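Local coordinates for protein glcnac-alpha-1,4-gal-releasing endo-beta-galactosidase (PDB 1UPS) that probably hydrolyses internal beta-galactosidic linkages in glycans, releasing the disaccharide GlcNAc-alpha-1,4-Gal, as a calcium-binding member of glycoside hydrolase family 16, at residues F131-K136 and H215-E220; A147-G152 and G247-I252; W182-Y187 and L226-D231; T199-K204 and L234-Y239. One frame throughout, in Å; residues are numbered along the deposited sequence.

Interaction 1 (F131-K136 and H215-E220)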
# COMPACT_ATOMS: atom_id res chain seq x y z
N PHE A 131 5.67 8.39 -2.96
CA PHE A 131 5.80 8.87 -1.58
C PHE A 131 6.75 7.97 -0.82
O PHE A 131 6.63 6.76 -0.94
CB PHE A 131 4.42 8.77 -0.91
CG PHE A 131 3.38 9.67 -1.53
CD1 PHE A 131 2.82 9.38 -2.77
CD2 PHE A 131 2.99 10.84 -0.87
CE1 PHE A 131 1.86 10.25 -3.35
CE2 PHE A 131 2.05 11.71 -1.42
CZ PHE A 131 1.47 11.42 -2.66
N GLU A 132 7.67 8.54 -0.03
CA GLU A 132 8.68 7.69 0.60
C GLU A 132 9.08 8.20 1.97
O GLU A 132 9.23 9.42 2.15
CB GLU A 132 9.92 7.62 -0.32
CG GLU A 132 11.09 6.78 0.20
CD GLU A 132 12.20 6.68 -0.84
OE1 GLU A 132 13.35 7.10 -0.54
OE2 GLU A 132 11.93 6.18 -1.97
N ILE A 133 9.23 7.29 2.93
CA ILE A 133 9.91 7.63 4.18
C ILE A 133 11.04 6.64 4.43
O ILE A 133 11.05 5.52 3.87
CB ILE A 133 8.95 7.67 5.40
CG1 ILE A 133 8.47 6.25 5.78
CG2 ILE A 133 7.81 8.70 5.15
CD1 ILE A 133 7.63 6.18 7.14
N ARG A 134 11.99 7.06 5.26
CA ARG A 134 13.01 6.15 5.75
C ARG A 134 12.86 6.20 7.26
O ARG A 134 12.87 7.28 7.84
CB ARG A 134 14.40 6.62 5.31
CG ARG A 134 15.54 5.75 5.82
CD ARG A 134 16.86 6.05 5.07
NE ARG A 134 17.97 5.20 5.48
CZ ARG A 134 18.85 5.51 6.44
NH1 ARG A 134 18.72 6.63 7.12
NH2 ARG A 134 19.86 4.68 6.73
N ALA A 135 12.64 5.05 7.89
CA ALA A 135 12.22 5.04 9.28
C ALA A 135 12.75 3.83 10.02
O ALA A 135 12.98 2.79 9.41
CB ALA A 135 10.64 5.07 9.37
N LYS A 136 12.92 3.97 11.34
CA LYS A 136 13.27 2.89 12.25
C LYS A 136 12.12 2.81 13.26
O LYS A 136 11.81 3.81 13.93
CB LYS A 136 14.60 3.18 12.94
CG LYS A 136 14.94 2.18 14.04
CD LYS A 136 16.42 2.18 14.41
CE LYS A 136 16.90 3.46 15.05
NZ LYS A 136 18.43 3.38 15.14
N HIS A 215 14.78 1.43 7.52
CA HIS A 215 14.39 0.86 6.22
C HIS A 215 13.55 1.86 5.46
O HIS A 215 13.09 2.85 6.02
CB HIS A 215 13.69 -0.49 6.40
CG HIS A 215 14.63 -1.55 6.87
ND1 HIS A 215 15.38 -2.31 6.00
CD2 HIS A 215 15.03 -1.89 8.12
CE1 HIS A 215 16.16 -3.12 6.70
NE2 HIS A 215 15.97 -2.88 7.99
N ILE A 216 13.42 1.65 4.15
CA ILE A 216 12.70 2.57 3.30
C ILE A 216 11.33 1.98 2.97
O ILE A 216 11.23 0.83 2.52
CB ILE A 216 13.53 2.91 1.99
CG1 ILE A 216 14.87 3.58 2.37
CG2 ILE A 216 12.76 3.83 1.08
CD1 ILE A 216 15.77 3.96 1.16
N TYR A 217 10.29 2.78 3.19
CA TYR A 217 8.90 2.41 2.90
C TYR A 217 8.37 3.41 1.89
O TYR A 217 8.53 4.62 2.07
CB TYR A 217 8.05 2.48 4.19
CG TYR A 217 8.58 1.57 5.28
CD1 TYR A 217 9.46 2.06 6.26
CD2 TYR A 217 8.23 0.22 5.32
CE1 TYR A 217 9.95 1.21 7.28
CE2 TYR A 217 8.71 -0.63 6.32
CZ TYR A 217 9.58 -0.12 7.29
OH TYR A 217 10.06 -0.95 8.27
N ALA A 218 7.74 2.92 0.84
CA ALA A 218 7.25 3.83 -0.20
C ALA A 218 5.95 3.34 -0.81
O ALA A 218 5.65 2.14 -0.82
CB ALA A 218 8.32 4.04 -1.31
N MET A 219 5.17 4.30 -1.31
CA MET A 219 3.97 4.03 -2.07
C MET A 219 3.96 4.87 -3.34
O MET A 219 4.11 6.10 -3.29
CB MET A 219 2.70 4.36 -1.24
CG MET A 219 1.42 4.30 -2.11
SD MET A 219 -0.05 4.89 -1.22
CE MET A 219 0.28 6.62 -1.19
N GLU A 220 3.75 4.21 -4.48
CA GLU A 220 3.44 4.95 -5.69
C GLU A 220 1.93 4.88 -5.93
O GLU A 220 1.36 3.79 -6.08
CB GLU A 220 4.22 4.44 -6.92
CG GLU A 220 4.00 5.36 -8.13
CD GLU A 220 5.18 5.41 -9.10
OE1 GLU A 220 5.56 6.52 -9.53
OE2 GLU A 220 5.71 4.34 -9.43
O HOH W 1 12.15 0.11 9.76
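Six backbone hydrogen bonds tie 131-136 to 215-220, two at each of the hydrogen-bonded pairs Phe131-Met219, Ile133-Tyr217 and Ala135-His215. The straightest, Phe131 N to Met219 O at 2.8 Å, makes 173° at the hydrogen, and the same Met219 O lies at the edge of the Phe131 ring, 3.6 Å from CD1. On the face that carries Phe131, Ile133, Tyr217 and Met219, Phe131 and Met219 run side by side, and a bend at the end of the methionine brings its CE within 4.1 Å of Phe131 CD1. Ile133 holds CG1 in the crowded position between N and C (chi1 70°) and crosses Tyr217 obliquely, Ile133 CG1 4.1 Å from Tyr217 CB. Ala135 O accepts from His215 N and has a water 2.8 Å away, which also lies within bonding distance of Tyr217 OH. On the other face Ile216 CG2 packs 3.5 Å from CD of the extended Glu132, whose OE1 goes on to Tyr273 and Asn23. Arg134 CG lies 4.1 Å from Ile216 CG1; its guanidinium forms a salt bridge with Asp272, a calcium ligand, and so belongs to the metal's second shell. Trp148 of 145-152, in the facing sheet, packs on Phe131 and Ile133, the layering of the GH16 beta-sandwich, a concanavalin A-like jelly roll.

Interaction 2 (A147-G152 and G247-I252)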
# COMPACT_ATOMS: atom_id res chain seq x y z
N ALA A 147 2.24 4.82 12.67
CA ALA A 147 1.49 4.92 11.42
C ALA A 147 1.94 6.07 10.53
O ALA A 147 2.20 7.18 11.01
CB ALA A 147 -0.02 5.01 11.71
N TRP A 148 2.04 5.76 9.23
CA TRP A 148 2.19 6.77 8.20
C TRP A 148 0.98 6.55 7.33
O TRP A 148 0.79 5.45 6.77
CB TRP A 148 3.46 6.50 7.39
CG TRP A 148 3.61 7.36 6.15
CD1 TRP A 148 3.11 8.62 5.92
CD2 TRP A 148 4.36 7.01 4.99
NE1 TRP A 148 3.47 9.05 4.66
CE2 TRP A 148 4.27 8.09 4.08
CE3 TRP A 148 5.10 5.89 4.61
CZ2 TRP A 148 4.87 8.07 2.81
CZ3 TRP A 148 5.71 5.86 3.36
CH2 TRP A 148 5.58 6.94 2.47
N TRP A 149 0.10 7.55 7.27
CA TRP A 149 -1.15 7.35 6.55
C TRP A 149 -1.65 8.63 5.89
O TRP A 149 -1.18 9.73 6.20
CB TRP A 149 -2.25 6.77 7.46
CG TRP A 149 -2.45 7.40 8.84
CD1 TRP A 149 -1.52 7.55 9.85
CD2 TRP A 149 -3.71 7.87 9.38
NE1 TRP A 149 -2.12 8.10 10.96
CE2 TRP A 149 -3.46 8.30 10.70
CE3 TRP A 149 -5.01 7.98 8.86
CZ2 TRP A 149 -4.47 8.84 11.53
CZ3 TRP A 149 -6.03 8.52 9.69
CH2 TRP A 149 -5.74 8.94 11.01
N MET A 150 -2.59 8.48 4.96
CA MET A 150 -3.10 9.60 4.19
C MET A 150 -4.61 9.52 4.19
O MET A 150 -5.17 8.43 4.23
CB MET A 150 -2.56 9.57 2.75
CG MET A 150 -1.01 9.66 2.73
SD MET A 150 -0.32 9.62 1.04
CE MET A 150 -0.92 11.22 0.48
N VAL A 151 -5.25 10.69 4.20
CA VAL A 151 -6.70 10.78 4.21
C VAL A 151 -7.15 11.80 3.18
O VAL A 151 -6.46 12.79 2.93
CB VAL A 151 -7.26 11.17 5.62
CG1 VAL A 151 -7.00 10.04 6.63
CG2 VAL A 151 -6.65 12.51 6.14
N GLY A 152 -8.30 11.55 2.56
CA GLY A 152 -8.89 12.50 1.64
C GLY A 152 -9.15 13.83 2.32
O GLY A 152 -9.48 13.89 3.51
N GLY A 247 -4.16 14.40 2.50
CA GLY A 247 -3.22 14.95 3.46
C GLY A 247 -2.51 13.81 4.17
O GLY A 247 -2.97 12.67 4.08
N THR A 248 -1.42 14.13 4.87
CA THR A 248 -0.56 13.11 5.48
C THR A 248 -0.55 13.23 6.99
O THR A 248 -0.48 14.34 7.52
CB THR A 248 0.90 13.29 4.94
OG1 THR A 248 0.90 13.00 3.53
CG2 THR A 248 1.86 12.23 5.56
N ILE A 249 -0.58 12.08 7.66
CA ILE A 249 -0.41 12.03 9.12
C ILE A 249 0.73 11.08 9.44
O ILE A 249 0.82 10.00 8.85
CB ILE A 249 -1.73 11.52 9.81
CG1 ILE A 249 -2.93 12.40 9.39
CG2 ILE A 249 -1.52 11.40 11.35
CD1 ILE A 249 -4.28 11.94 9.96
N LEU A 250 1.61 11.49 10.36
CA LEU A 250 2.65 10.62 10.87
C LEU A 250 2.48 10.59 12.38
O LEU A 250 2.54 11.64 13.03
CB LEU A 250 4.05 11.16 10.51
CG LEU A 250 4.50 10.92 9.07
CD1 LEU A 250 5.65 11.92 8.68
CD2 LEU A 250 4.93 9.49 8.88
N ASN A 251 2.25 9.41 12.95
CA ASN A 251 1.94 9.33 14.37
C ASN A 251 2.27 7.98 15.01
O ASN A 251 2.69 7.03 14.33
CB ASN A 251 0.51 9.87 14.69
CG ASN A 251 -0.63 8.99 14.16
OD1 ASN A 251 -0.46 8.20 13.24
ND2 ASN A 251 -1.83 9.17 14.76
N ILE A 252 2.14 7.94 16.33
CA ILE A 252 2.41 6.75 17.10
C ILE A 252 1.34 6.64 18.18
O ILE A 252 0.84 7.66 18.63
CB ILE A 252 3.85 6.80 17.68
CG1 ILE A 252 4.20 5.48 18.39
CG2 ILE A 252 4.07 8.07 18.56
CD1 ILE A 252 5.73 5.28 18.64
O HOH W 2 2.40 10.82 2.59
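Trp149 leaves its strand with CG in the crowded position between backbone N and carbonyl carbon (chi1 47°), which swings the indole across the neighbouring strand 247-252. Beyond CB and CG, the CD1 corner comes 3.5 Å from Ile249 O. The next atom, NE1, finds the polar partner: it donates to Asn251 OD1 at 2.8 Å, with 159° at the hydrogen. The acceptor lies close to the indole plane, yet the donor stands 41° out of the amide plane, so the bond does not run along a lone pair. CE2 then passes 3.7 Å from Ile249 CG2. At the far rim CZ2 and CH2 share Ile249 CD1, a CH-pi contact in which CD1 sits 3.6 Å from the centroid of the six-membered ring and over its face.

The two strands are neighbours inside one sheet of the GH16 beta-sandwich, antiparallel and joined by six backbone bonds; 94-99 flanks 247-252 and 168-170 flanks 147-152. Asn251 is steadied in turn by Tyr253 OH, which bonds its ND2, while His107 meets the Trp149 ring edge-to-face. On the other face, turned to the opposing sheet, Trp148 lies alongside Leu250, with CD1 3.6 Å from Leu250 CD2. A water links the Trp148 and Thr248 side chains, accepting from Trp148 NE1 at 2.9 Å and donating to Thr248 OG1 at 2.8 Å.

Interaction 3 (W182-Y187 and L226-D231)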
# COMPACT_ATOMS: atom_id res chain seq x y z
N TRP A 182 5.25 -5.64 8.04
CA TRP A 182 4.89 -4.31 7.56
C TRP A 182 3.38 -4.39 7.30
O TRP A 182 2.92 -5.06 6.37
CB TRP A 182 5.67 -3.93 6.29
CG TRP A 182 5.25 -2.60 5.68
CD1 TRP A 182 4.43 -1.64 6.26
CD2 TRP A 182 5.60 -2.09 4.38
NE1 TRP A 182 4.27 -0.57 5.40
CE2 TRP A 182 4.98 -0.82 4.25
CE3 TRP A 182 6.41 -2.56 3.33
CZ2 TRP A 182 5.12 -0.03 3.10
CZ3 TRP A 182 6.53 -1.78 2.18
CH2 TRP A 182 5.90 -0.52 2.08
N ARG A 183 2.61 -3.72 8.16
CA ARG A 183 1.16 -3.67 8.06
C ARG A 183 0.76 -2.54 7.12
O ARG A 183 1.19 -1.40 7.28
CB ARG A 183 0.57 -3.41 9.45
CG ARG A 183 -0.95 -3.48 9.50
CD ARG A 183 -1.47 -3.45 10.95
NE ARG A 183 -2.92 -3.36 11.08
CZ ARG A 183 -3.72 -4.32 11.56
NH1 ARG A 183 -3.23 -5.51 11.93
NH2 ARG A 183 -5.03 -4.10 11.63
N ILE A 184 -0.09 -2.87 6.15
CA ILE A 184 -0.59 -1.93 5.14
C ILE A 184 -2.11 -2.12 5.07
O ILE A 184 -2.60 -3.27 5.10
CB ILE A 184 0.04 -2.23 3.76
CG1 ILE A 184 1.55 -2.01 3.77
CG2 ILE A 184 -0.58 -1.32 2.66
CD1 ILE A 184 2.29 -2.71 2.62
N ALA A 185 -2.86 -1.02 5.00
CA ALA A 185 -4.33 -1.12 4.96
C ALA A 185 -4.94 0.03 4.16
O ALA A 185 -4.29 1.04 3.91
CB ALA A 185 -4.92 -1.16 6.39
N ALA A 186 -6.20 -0.14 3.73
CA ALA A 186 -6.89 0.94 3.01
C ALA A 186 -8.40 0.76 3.11
O ALA A 186 -8.89 -0.37 3.22
CB ALA A 186 -6.46 0.97 1.53
N TYR A 187 -9.12 1.87 3.04
CA TYR A 187 -10.59 1.85 3.12
C TYR A 187 -11.09 3.19 2.60
O TYR A 187 -10.48 4.21 2.85
CB TYR A 187 -11.00 1.67 4.59
CG TYR A 187 -12.51 1.66 4.83
CD1 TYR A 187 -13.35 0.82 4.10
CD2 TYR A 187 -13.06 2.48 5.81
CE1 TYR A 187 -14.74 0.82 4.34
CE2 TYR A 187 -14.45 2.47 6.06
CZ TYR A 187 -15.26 1.65 5.32
OH TYR A 187 -16.63 1.66 5.56
N LEU A 226 -2.28 1.49 -6.12
CA LEU A 226 -1.33 1.79 -5.05
C LEU A 226 -0.29 0.68 -5.02
O LEU A 226 -0.62 -0.50 -4.85
CB LEU A 226 -2.05 1.87 -3.69
CG LEU A 226 -3.32 2.75 -3.67
CD1 LEU A 226 -3.96 2.70 -2.29
CD2 LEU A 226 -2.98 4.19 -4.05
N LYS A 227 0.97 1.05 -5.16
CA LYS A 227 2.05 0.06 -5.17
C LYS A 227 3.01 0.40 -4.05
O LYS A 227 3.48 1.54 -3.93
CB LYS A 227 2.76 0.09 -6.54
CG LYS A 227 1.87 -0.53 -7.62
CD LYS A 227 2.52 -0.56 -8.98
CE LYS A 227 1.56 -1.22 -9.99
NZ LYS A 227 2.25 -1.44 -11.32
N PHE A 228 3.28 -0.60 -3.20
CA PHE A 228 4.08 -0.40 -1.99
C PHE A 228 5.43 -1.08 -2.11
O PHE A 228 5.49 -2.23 -2.51
CB PHE A 228 3.30 -0.96 -0.80
CG PHE A 228 1.97 -0.29 -0.60
CD1 PHE A 228 1.87 0.86 0.17
CD2 PHE A 228 0.85 -0.79 -1.24
CE1 PHE A 228 0.62 1.51 0.33
CE2 PHE A 228 -0.41 -0.16 -1.09
CZ PHE A 228 -0.51 0.99 -0.31
N TYR A 229 6.50 -0.36 -1.74
CA TYR A 229 7.89 -0.81 -1.93
C TYR A 229 8.64 -0.81 -0.60
O TYR A 229 8.57 0.17 0.16
CB TYR A 229 8.63 0.12 -2.91
CG TYR A 229 8.03 0.13 -4.28
CD1 TYR A 229 8.52 -0.72 -5.28
CD2 TYR A 229 6.94 0.97 -4.59
CE1 TYR A 229 7.94 -0.72 -6.55
CE2 TYR A 229 6.36 0.96 -5.84
CZ TYR A 229 6.88 0.12 -6.82
OH TYR A 229 6.29 0.11 -8.08
N TYR A 230 9.35 -1.90 -0.34
CA TYR A 230 10.20 -2.03 0.86
C TYR A 230 11.63 -2.09 0.40
O TYR A 230 11.99 -3.00 -0.36
CB TYR A 230 9.87 -3.32 1.59
CG TYR A 230 10.71 -3.59 2.84
CD1 TYR A 230 10.44 -2.93 4.05
CD2 TYR A 230 11.75 -4.55 2.82
CE1 TYR A 230 11.17 -3.19 5.21
CE2 TYR A 230 12.51 -4.83 3.98
CZ TYR A 230 12.20 -4.15 5.17
OH TYR A 230 12.92 -4.39 6.32
N ASP A 231 12.45 -1.15 0.87
CA ASP A 231 13.84 -1.04 0.42
C ASP A 231 13.93 -1.15 -1.10
O ASP A 231 14.76 -1.89 -1.65
CB ASP A 231 14.70 -2.10 1.12
CG ASP A 231 14.87 -1.81 2.59
OD1 ASP A 231 15.36 -2.69 3.33
OD2 ASP A 231 14.51 -0.71 3.08
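The indole NE1 of Trp182 is held by one bond, its single N-H going to the carbonyl of Ile171, which helps set how the ring is turned where it enters the core. That core is the interior of the GH16 beta-sandwich: 182-187 belongs to one sheet and 226-230 to the other, their axes 10.3 Å apart at closest approach and nearly antiparallel. The two backbones are too far apart to bond each other, and what passes between the sheets is almost wholly apolar. Trp182, with CG anti to the backbone N (chi1 175°), drives its six-membered ring down to the opposite strand. CH2 arrives 3.4 Å from Tyr229 O and 3.9 Å from Phe228 CB. CZ3 packs 3.7 Å from Tyr230 CB, as indole and phenol slide past each other in opposite directions; the hydroxyl of Tyr230 reaches away to the carbonyl of Ser207. Tyr217 meets the indole edge-to-face, and Phe235 lies beside it with its ring plane only slightly inclined. Ile184 fits between the rings of Trp182 and Phe228. Its CD1 stands over the centre of the Trp182 indole, 3.6 Å above the plane, and is also 4.0 Å from Phe228 CB. Its other branch, anti to the backbone N, makes a CH-pi contact: CG2 lies 3.8 Å from the centroid of the Phe228 ring, 11° off the normal.

Interaction 4 (T199-K204 and L234-Y239)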
# COMPACT_ATOMS: atom_id res chain seq x y z
N THR A 199 -9.20 -3.47 3.40
CA THR A 199 -8.19 -4.49 3.08
C THR A 199 -7.02 -4.23 4.01
O THR A 199 -6.65 -3.09 4.20
CB THR A 199 -7.79 -4.47 1.57
OG1 THR A 199 -6.84 -5.53 1.30
CG2 THR A 199 -7.06 -3.17 1.17
N ILE A 200 -6.49 -5.29 4.64
CA ILE A 200 -5.44 -5.17 5.66
C ILE A 200 -4.51 -6.39 5.51
O ILE A 200 -4.98 -7.53 5.41
CB ILE A 200 -6.03 -5.21 7.10
CG1 ILE A 200 -7.12 -4.15 7.33
CG2 ILE A 200 -4.89 -5.11 8.15
CD1 ILE A 200 -8.01 -4.49 8.55
N SER A 201 -3.21 -6.15 5.46
CA SER A 201 -2.25 -7.25 5.56
C SER A 201 -1.09 -6.87 6.46
O SER A 201 -0.82 -5.69 6.63
CB SER A 201 -1.73 -7.68 4.19
OG SER A 201 -1.06 -6.62 3.53
N GLU A 202 -0.41 -7.86 7.02
CA GLU A 202 0.82 -7.56 7.74
C GLU A 202 1.80 -8.69 7.47
O GLU A 202 2.20 -9.46 8.35
CB GLU A 202 0.59 -7.26 9.23
CG GLU A 202 -0.19 -8.32 9.98
CD GLU A 202 -0.74 -7.85 11.34
OE1 GLU A 202 -0.51 -6.69 11.82
OE2 GLU A 202 -1.45 -8.69 11.93
N ASP A 203 2.17 -8.75 6.20
CA ASP A 203 3.12 -9.76 5.75
C ASP A 203 4.49 -9.51 6.38
O ASP A 203 4.82 -8.38 6.75
CB ASP A 203 3.24 -9.71 4.23
CG ASP A 203 1.95 -10.05 3.52
OD1 ASP A 203 1.82 -9.65 2.35
OD2 ASP A 203 1.03 -10.70 4.03
N LYS A 204 5.28 -10.57 6.50
CA LYS A 204 6.66 -10.45 6.93
C LYS A 204 7.52 -9.76 5.87
O LYS A 204 7.39 -10.05 4.65
CB LYS A 204 7.24 -11.85 7.20
CG LYS A 204 6.57 -12.54 8.40
CD LYS A 204 7.19 -13.89 8.73
CE LYS A 204 6.45 -14.51 9.92
NZ LYS A 204 5.25 -15.29 9.47
N LEU A 234 9.21 -4.13 -4.86
CA LEU A 234 7.74 -4.21 -4.75
C LEU A 234 7.30 -5.26 -3.72
O LEU A 234 7.79 -6.40 -3.73
CB LEU A 234 7.12 -4.51 -6.12
CG LEU A 234 5.59 -4.50 -6.17
CD1 LEU A 234 5.02 -3.11 -5.83
CD2 LEU A 234 5.12 -4.95 -7.54
N PHE A 235 6.37 -4.86 -2.84
CA PHE A 235 5.98 -5.67 -1.67
C PHE A 235 4.47 -5.95 -1.66
O PHE A 235 4.04 -7.04 -1.24
CB PHE A 235 6.43 -4.93 -0.39
CG PHE A 235 6.06 -5.63 0.92
CD1 PHE A 235 6.81 -6.69 1.40
CD2 PHE A 235 4.98 -5.18 1.68
CE1 PHE A 235 6.49 -7.32 2.62
CE2 PHE A 235 4.64 -5.80 2.89
CZ PHE A 235 5.40 -6.86 3.36
N LYS A 236 3.68 -5.00 -2.16
CA LYS A 236 2.20 -5.11 -2.17
C LYS A 236 1.60 -4.22 -3.26
O LYS A 236 2.12 -3.14 -3.55
CB LYS A 236 1.62 -4.68 -0.82
CG LYS A 236 0.10 -4.90 -0.71
CD LYS A 236 -0.41 -4.58 0.66
CE LYS A 236 -1.93 -4.79 0.81
NZ LYS A 236 -2.39 -4.60 2.25
N VAL A 237 0.48 -4.67 -3.83
CA VAL A 237 -0.25 -3.89 -4.81
C VAL A 237 -1.73 -3.90 -4.46
O VAL A 237 -2.28 -4.95 -4.13
CB VAL A 237 -0.12 -4.48 -6.24
CG1 VAL A 237 -0.92 -3.66 -7.24
CG2 VAL A 237 1.32 -4.56 -6.65
N ILE A 238 -2.34 -2.71 -4.50
CA ILE A 238 -3.78 -2.59 -4.39
C ILE A 238 -4.28 -1.92 -5.67
O ILE A 238 -3.84 -0.82 -6.01
CB ILE A 238 -4.15 -1.75 -3.15
CG1 ILE A 238 -3.76 -2.50 -1.87
CG2 ILE A 238 -5.67 -1.37 -3.18
CD1 ILE A 238 -3.91 -1.65 -0.59
N TYR A 239 -5.18 -2.58 -6.41
CA TYR A 239 -5.68 -2.00 -7.66
C TYR A 239 -6.89 -1.15 -7.34
O TYR A 239 -7.76 -1.58 -6.59
CB TYR A 239 -5.95 -3.08 -8.74
CG TYR A 239 -4.64 -3.60 -9.35
CD1 TYR A 239 -3.88 -2.80 -10.21
CD2 TYR A 239 -4.13 -4.87 -9.01
CE1 TYR A 239 -2.65 -3.26 -10.75
CE2 TYR A 239 -2.91 -5.33 -9.54
CZ TYR A 239 -2.17 -4.51 -10.41
OH TYR A 239 -0.96 -4.96 -10.94
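A classic beta bulge shapes this contact: Phe235 and Lys236 both stand opposite Phe228, so that consecutive residues of 234-239 can reach across to 199-204 in the facing sheet. Phe235, whose psi of -33° marks the bulge, has CG anti to the backbone N (chi1 178°), which carries its ring to Asp203 and Lys204. There CE1 comes 3.5 Å from Lys204 O, which lies at the ring edge near its plane, and CZ touches Asp203 CB at 3.7 Å. Lys236, deposited in two conformers, stretches in the one described here fully extended across the gap, every torsion near anti. Its NZ donates to Ser201 OG at 2.7 Å, the hydroxyl being held in the crowded position between backbone N and carbonyl carbon (chi1 60°). Asp203 OD1, 6.6 Å from Lys236 NZ, is too distant for a salt bridge, though its charge may add mild long-range attraction. Farther along the strands Thr199 CG2 and Ile238 CD1 meet tip to tip at 3.9 Å. Strand 199-204 is an edge strand of its sheet and pairs with 181-187, while 233-239 pairs with 225-230; Ile184 of 181-187 packs against both Phe235 and Lys236.

Seen together, the four contacts separate what holds a sheet from what holds two sheets together. Interactions 1 and 2 are buried pairings within the opposing sheets, rich in backbone hydrogen bonds, and they touch through Phe131, Ile133 and Tyr217 against Trp148 and Met150. Interactions 3 and 4 span the gap between sheets through side chains, with centres only about 5 Å apart and strands adjacent in both sheets. Interaction 3 is buried and aromatic-aliphatic; interaction 4, at the surface, admits a lysine-serine bond. Interaction 1 shares a sheet with the second segments of 3 and 4, while interaction 2 shares the other with their first segments. The calcium site borders interaction 1 alone.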